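Local coordinates for oxysterol-binding protein homolog 1 (Saccharomyces cerevisiae, PDB 5H28) that transfers lipids, including sterols, between membranes and is targeted to the nucleus-vacuole junction by its ankyrin repeats, which bind NVJ1, at residues Asn80-Asn85 against Leu116-Leu121; Asn36-Leu41 against Leu73-Asp78. One frame throughout, in Å; residues are numbered along the deposited sequence.

Contact 1: residues Asn80-Asn85 against Leu116-Leu121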
loop_
_atom_site.group_PDB
_atom_site.type_symbol
_atom_site.label_atom_id
_atom_site.label_comp_id
_atom_site.label_asym_id
_atom_site.label_seq_id
_atom_site.Cartn_x
_atom_site.Cartn_y
_atom_site.Cartn_z
ATOM N N ASN A 80 -3.172 -9.968 -1.674
ATOM C CA ASN A 80 -3.352 -9.676 -0.260
ATOM C C ASN A 80 -4.672 -10.174 0.321
ATOM O O ASN A 80 -5.157 -9.641 1.320
ATOM C CB ASN A 80 -3.215 -8.170 -0.056
ATOM C CG ASN A 80 -1.984 -7.619 -0.737
ATOM O OD1 ASN A 80 -0.863 -8.016 -0.422
ATOM N ND2 ASN A 80 -2.181 -6.710 -1.688
ATOM N N GLU A 81 -5.242 -11.198 -0.311
ATOM C CA GLU A 81 -6.494 -11.808 0.139
ATOM C C GLU A 81 -6.372 -12.243 1.599
ATOM O O GLU A 81 -5.389 -12.871 1.977
ATOM C CB GLU A 81 -6.793 -13.041 -0.720
ATOM C CG GLU A 81 -8.047 -13.828 -0.337
ATOM C CD GLU A 81 -9.316 -13.231 -0.911
ATOM O OE1 GLU A 81 -9.240 -12.616 -1.995
ATOM O OE2 GLU A 81 -10.391 -13.393 -0.290
ATOM N N ARG A 82 -7.367 -11.921 2.419
ATOM C CA ARG A 82 -7.336 -12.325 3.824
ATOM C C ARG A 82 -8.284 -13.501 4.044
ATOM O O ARG A 82 -9.434 -13.464 3.591
ATOM C CB ARG A 82 -7.748 -11.156 4.732
ATOM C CG ARG A 82 -6.787 -9.971 4.697
ATOM C CD ARG A 82 -7.256 -8.799 5.564
ATOM N NE ARG A 82 -6.985 -8.968 6.993
ATOM C CZ ARG A 82 -7.924 -9.144 7.919
ATOM N NH1 ARG A 82 -9.202 -9.185 7.569
ATOM N NH2 ARG A 82 -7.588 -9.247 9.200
ATOM N N ASP A 83 -7.804 -14.545 4.720
ATOM C CA ASP A 83 -8.649 -15.700 5.006
ATOM C C ASP A 83 -9.443 -15.446 6.288
ATOM O O ASP A 83 -9.458 -14.322 6.790
ATOM C CB ASP A 83 -7.821 -16.996 5.113
ATOM C CG ASP A 83 -6.770 -16.961 6.214
ATOM O OD1 ASP A 83 -6.918 -16.205 7.193
ATOM O OD2 ASP A 83 -5.789 -17.734 6.102
ATOM N N SER A 84 -10.101 -16.474 6.815
ATOM C CA SER A 84 -10.909 -16.300 8.019
ATOM C C SER A 84 -10.124 -15.891 9.265
ATOM O O SER A 84 -10.716 -15.441 10.246
ATOM C CB SER A 84 -11.723 -17.566 8.305
ATOM O OG SER A 84 -10.890 -18.672 8.578
ATOM N N ASN A 85 -8.803 -16.057 9.236
ATOM C CA ASN A 85 -7.953 -15.659 10.359
ATOM C C ASN A 85 -7.357 -14.284 10.083
ATOM O O ASN A 85 -6.619 -13.738 10.906
ATOM C CB ASN A 85 -6.799 -16.650 10.567
ATOM C CG ASN A 85 -7.197 -17.842 11.408
ATOM O OD1 ASN A 85 -7.993 -17.718 12.335
ATOM N ND2 ASN A 85 -6.625 -19.003 11.102
ATOM N N LEU A 116 -2.730 -6.675 8.659
ATOM C CA LEU A 116 -2.746 -7.300 9.979
ATOM C C LEU A 116 -3.788 -8.410 9.990
ATOM O O LEU A 116 -4.865 -8.251 9.416
ATOM C CB LEU A 116 -3.110 -6.265 11.053
ATOM C CG LEU A 116 -2.234 -5.015 11.129
ATOM C CD1 LEU A 116 -2.805 -4.040 12.151
ATOM C CD2 LEU A 116 -0.824 -5.415 11.493
ATOM N N ASN A 117 -3.468 -9.539 10.616
ATOM C CA ASN A 117 -4.445 -10.619 10.698
ATOM C C ASN A 117 -5.325 -10.360 11.925
ATOM O O ASN A 117 -5.194 -9.313 12.566
ATOM C CB ASN A 117 -3.766 -12.006 10.756
ATOM C CG ASN A 117 -2.880 -12.198 11.976
ATOM O OD1 ASN A 117 -2.933 -11.429 12.929
ATOM N ND2 ASN A 117 -2.064 -13.253 11.951
ATOM N N ASN A 118 -6.224 -11.284 12.247
ATOM C CA ASN A 118 -7.125 -11.086 13.385
ATOM C C ASN A 118 -6.420 -10.928 14.725
ATOM O O ASN A 118 -6.972 -10.324 15.650
ATOM C CB ASN A 118 -8.151 -12.222 13.470
ATOM C CG ASN A 118 -9.151 -12.193 12.328
ATOM O OD1 ASN A 118 -10.110 -12.964 12.310
ATOM N ND2 ASN A 118 -8.931 -11.302 11.368
ATOM N N SER A 119 -5.209 -11.468 14.831
ATOM C CA SER A 119 -4.424 -11.361 16.059
ATOM C C SER A 119 -3.576 -10.089 16.053
ATOM O O SER A 119 -2.720 -9.899 16.916
ATOM C CB SER A 119 -3.518 -12.586 16.232
ATOM O OG SER A 119 -4.258 -13.710 16.684
ATOM N N HIS A 120 -3.829 -9.229 15.069
ATOM C CA HIS A 120 -3.135 -7.952 14.918
ATOM C C HIS A 120 -1.657 -8.098 14.557
ATOM O O HIS A 120 -0.833 -7.248 14.898
ATOM C CB HIS A 120 -3.299 -7.124 16.200
ATOM C CG HIS A 120 -4.719 -7.033 16.672
ATOM N ND1 HIS A 120 -5.177 -7.691 17.795
ATOM C CD2 HIS A 120 -5.792 -6.395 16.146
ATOM C CE1 HIS A 120 -6.470 -7.461 17.939
ATOM N NE2 HIS A 120 -6.868 -6.677 16.952
ATOM N N LEU A 121 -1.334 -9.165 13.836
ATOM C CA LEU A 121 0.043 -9.422 13.441
ATOM C C LEU A 121 0.312 -9.218 11.961
ATOM O O LEU A 121 -0.535 -9.518 11.115
ATOM C CB LEU A 121 0.427 -10.859 13.798
ATOM C CG LEU A 121 0.404 -11.237 15.278
ATOM C CD1 LEU A 121 0.529 -12.746 15.435
ATOM C CD2 LEU A 121 1.536 -10.516 15.988
HETATM O O HOH W 1 -5.145 -14.366 13.183
#

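Contact 2: residues Asn36-Leu41 against Leu73-Asp78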
loop_
_atom_site.group_PDB
_atom_site.type_symbol
_atom_site.label_atom_id
_atom_site.label_comp_id
_atom_site.label_asym_id
_atom_site.label_seq_id
_atom_site.Cartn_x
_atom_site.Cartn_y
_atom_site.Cartn_z
ATOM N N ASN A 36 -19.382 -21.293 -4.294
ATOM C CA ASN A 36 -18.344 -22.181 -3.784
ATOM C C ASN A 36 -17.107 -22.133 -4.660
ATOM O O ASN A 36 -15.983 -22.114 -4.156
ATOM C CB ASN A 36 -18.865 -23.615 -3.697
ATOM C CG ASN A 36 -20.036 -23.745 -2.750
ATOM O OD1 ASN A 36 -20.005 -23.225 -1.634
ATOM N ND2 ASN A 36 -21.076 -24.445 -3.185
ATOM N N VAL A 37 -17.316 -22.120 -5.972
ATOM C CA VAL A 37 -16.212 -22.053 -6.918
ATOM C C VAL A 37 -15.412 -20.781 -6.670
ATOM O O VAL A 37 -14.187 -20.815 -6.579
ATOM C CB VAL A 37 -16.733 -22.068 -8.374
ATOM C CG1 VAL A 37 -15.623 -21.685 -9.345
ATOM C CG2 VAL A 37 -17.267 -23.458 -8.708
ATOM N N GLN A 38 -16.114 -19.660 -6.550
ATOM C CA GLN A 38 -15.471 -18.377 -6.305
ATOM C C GLN A 38 -14.716 -18.355 -4.980
ATOM O O GLN A 38 -13.572 -17.917 -4.915
ATOM C CB GLN A 38 -16.512 -17.255 -6.304
ATOM C CG GLN A 38 -17.090 -16.925 -7.667
ATOM C CD GLN A 38 -16.074 -16.281 -8.583
ATOM O OE1 GLN A 38 -15.435 -15.294 -8.219
ATOM N NE2 GLN A 38 -15.919 -16.832 -9.780
ATOM N N GLN A 39 -15.359 -18.834 -3.921
ATOM C CA GLN A 39 -14.740 -18.832 -2.608
ATOM C C GLN A 39 -13.456 -19.648 -2.531
ATOM O O GLN A 39 -12.494 -19.231 -1.885
ATOM C CB GLN A 39 -15.746 -19.310 -1.564
ATOM C CG GLN A 39 -16.855 -18.295 -1.330
ATOM C CD GLN A 39 -17.966 -18.822 -0.453
ATOM O OE1 GLN A 39 -17.725 -19.317 0.644
ATOM N NE2 GLN A 39 -19.200 -18.702 -0.929
ATOM N N VAL A 40 -13.435 -20.805 -3.184
ATOM C CA VAL A 40 -12.242 -21.642 -3.165
ATOM C C VAL A 40 -11.138 -21.034 -4.026
ATOM O O VAL A 40 -9.963 -21.095 -3.661
ATOM C CB VAL A 40 -12.563 -23.075 -3.640
ATOM C CG1 VAL A 40 -11.276 -23.886 -3.799
ATOM C CG2 VAL A 40 -13.471 -23.754 -2.623
ATOM N N LEU A 41 -11.508 -20.449 -5.165
ATOM C CA LEU A 41 -10.523 -19.820 -6.041
ATOM C C LEU A 41 -9.849 -18.649 -5.332
ATOM O O LEU A 41 -8.654 -18.422 -5.512
ATOM C CB LEU A 41 -11.177 -19.341 -7.343
ATOM C CG LEU A 41 -11.549 -20.427 -8.354
ATOM C CD1 LEU A 41 -12.297 -19.796 -9.520
ATOM C CD2 LEU A 41 -10.294 -21.136 -8.845
ATOM N N LEU A 73 -9.779 -17.481 -16.310
ATOM C CA LEU A 73 -10.221 -17.578 -14.921
ATOM C C LEU A 73 -11.294 -16.541 -14.620
ATOM O O LEU A 73 -12.191 -16.778 -13.812
ATOM C CB LEU A 73 -9.034 -17.380 -13.971
ATOM C CG LEU A 73 -9.288 -17.787 -12.516
ATOM C CD1 LEU A 73 -9.408 -19.303 -12.442
ATOM C CD2 LEU A 73 -8.160 -17.301 -11.619
ATOM N N ASN A 74 -11.191 -15.391 -15.280
ATOM C CA ASN A 74 -12.140 -14.299 -15.107
ATOM C C ASN A 74 -12.296 -13.839 -13.666
ATOM O O ASN A 74 -13.391 -13.494 -13.215
ATOM C CB ASN A 74 -13.499 -14.680 -15.689
ATOM C CG ASN A 74 -13.473 -14.742 -17.199
ATOM O OD1 ASN A 74 -12.905 -13.865 -17.852
ATOM N ND2 ASN A 74 -14.089 -15.771 -17.765
ATOM N N ILE A 75 -11.180 -13.838 -12.953
ATOM C CA ILE A 75 -11.127 -13.395 -11.570
ATOM C C ILE A 75 -9.715 -12.895 -11.355
ATOM O O ILE A 75 -8.756 -13.579 -11.707
ATOM C CB ILE A 75 -11.340 -14.544 -10.560
ATOM C CG1 ILE A 75 -12.689 -15.220 -10.781
ATOM C CG2 ILE A 75 -11.256 -13.994 -9.141
ATOM C CD1 ILE A 75 -12.927 -16.397 -9.852
ATOM N N HIS A 76 -9.572 -11.700 -10.802
ATOM C CA HIS A 76 -8.238 -11.211 -10.524
ATOM C C HIS A 76 -7.935 -11.505 -9.069
ATOM O O HIS A 76 -8.462 -10.860 -8.159
ATOM C CB HIS A 76 -8.121 -9.720 -10.831
ATOM C CG HIS A 76 -8.017 -9.429 -12.295
ATOM N ND1 HIS A 76 -9.076 -8.959 -13.041
ATOM C CD2 HIS A 76 -6.996 -9.610 -13.165
ATOM C CE1 HIS A 76 -8.711 -8.864 -14.307
ATOM N NE2 HIS A 76 -7.454 -9.253 -14.409
ATOM N N LEU A 77 -7.098 -12.517 -8.865
ATOM C CA LEU A 77 -6.716 -12.934 -7.529
ATOM C C LEU A 77 -6.024 -11.802 -6.796
ATOM O O LEU A 77 -5.202 -11.078 -7.364
ATOM C CB LEU A 77 -5.801 -14.157 -7.604
ATOM C CG LEU A 77 -6.405 -15.350 -8.352
ATOM C CD1 LEU A 77 -5.435 -16.517 -8.304
ATOM C CD2 LEU A 77 -7.747 -15.740 -7.730
ATOM N N ASP A 78 -6.385 -11.649 -5.528
ATOM C CA ASP A 78 -5.831 -10.615 -4.673
ATOM C C ASP A 78 -4.599 -11.180 -3.979
ATOM O O ASP A 78 -4.687 -12.150 -3.227
ATOM C CB ASP A 78 -6.876 -10.204 -3.634
ATOM C CG ASP A 78 -6.454 -8.995 -2.824
ATOM O OD1 ASP A 78 -5.270 -8.604 -2.891
ATOM O OD2 ASP A 78 -7.317 -8.441 -2.112
HETATM O O HOH W 2 -15.211 -13.339 -11.095
#

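Contact 1: residues Asn80-Asn85 against Leu116-Leu121
Two neighbouring loops of the ankyrin region join where Arg82 and Asn85 meet Leu116 and Asn118, a polar contact at the surface. Asn118 N donates to Asn85 O at 2.8 Å, nearly straight at 171°, with the donor tilted 28° from the carbonyl plane. Arg82 uses an edge of its guanidinium. NH2 gives the main bond to Leu116 O, 2.9 Å, in that carbonyl's plane and on a lone pair; NE adds a weak one to the same oxygen at 3.3 Å. The bend at chi3 (79°) sets NE on the side of this acceptor. Asn117 CB packs 3.3 Å from Asn85 O, which a water also reaches.

Each loop is shaped by a side-chain oxygen. Asp83 OD1 takes the N-H of Asn85 in an Asx turn, 2.8 Å, and also that of Asn87. Asn117 OD1 accepts from Leu121 N at 2.9 Å and, weakly, from Ser119 N, over a type I turn from Asn117 to His120. Because both strong bonds between the two loops end on backbone carbonyls, the loops are held through main-chain acceptors, and the Arg82 charge probably further polarises the Leu116 carbonyl.

Contact 2: residues Asn36-Leu41 against Leu73-Asp78
CG of Leu41 stands anti to its own carbonyl carbon (chi1 -74°) and its CD1 is extended beyond (chi2 175°), while CD1 of Ile75 is likewise anti along its chain (chi2 178°); with these settings the two CD1 methyls come into contact between helix 35-42 and the loop that follows helix 54-64. Leu41 CB is directed toward the loop, and the side chain crosses that of Ile75 at about a right angle. Their CD1 atoms lie 3.5 Å apart, tighter than usual van der Waals contact. Leu73 slides past Leu41 in the opposite direction, its CD1 being 4.1 Å from Leu41 CD2 and equally far from Leu41 CD1. Leu77 offers CD2 to the helix backbone, 3.6 Å from Leu41 O, while its side chain also packs on Ile60 and Trp64 of helix 54-64.

Gln38, one turn before Leu41, bends at chi2 (-69°) and carries its amide to the Ile75 end. Ile75 CD1 lies 3.4 Å from Gln38 CD; the approach to the amide nitrogen is shorter still, and its exact length is doubtful. That nitrogen also has a weak hydrogen bond to Leu32 O. A water donates to Asn74 O at 2.8 Å and weakly to Gln38 OE1, a polar link at the margin of the apolar patch.

The evidence is thus of close apolar packing: methyls of Leu73 and Ile75 meet the Leu41 side chain, one of Leu77 meets its carbonyl oxygen, and every direct contact has a side-chain carbon on at least one side. This joint between helix 35-42 and the loop leading from helix 54-64 to helix 89-95 depends on dispersion and on shielding from water, with Gln38 and its water supplying the polar edge.

Overall arrangement
The contacts follow one another along the chain: contact 2 closes at Asp78, and contact 1 opens two residues later at Asn80. Their centres are 18 Å apart, and their segments do not otherwise touch. Asp78 OD1 accepts a hydrogen bond from Asn80 N, which ties the end of one loop segment to the start of the next. The two bury similar areas, 221 Å² in contact 2 and 218 Å² in contact 1, yet differ in chemistry, the former being mainly apolar and largely buried, the latter hydrogen-bonded and exposed. Both belong to the ankyrin region that engages NVJ1; sterols and phospholipids bind in a separate domain of the protein, absent from this chain.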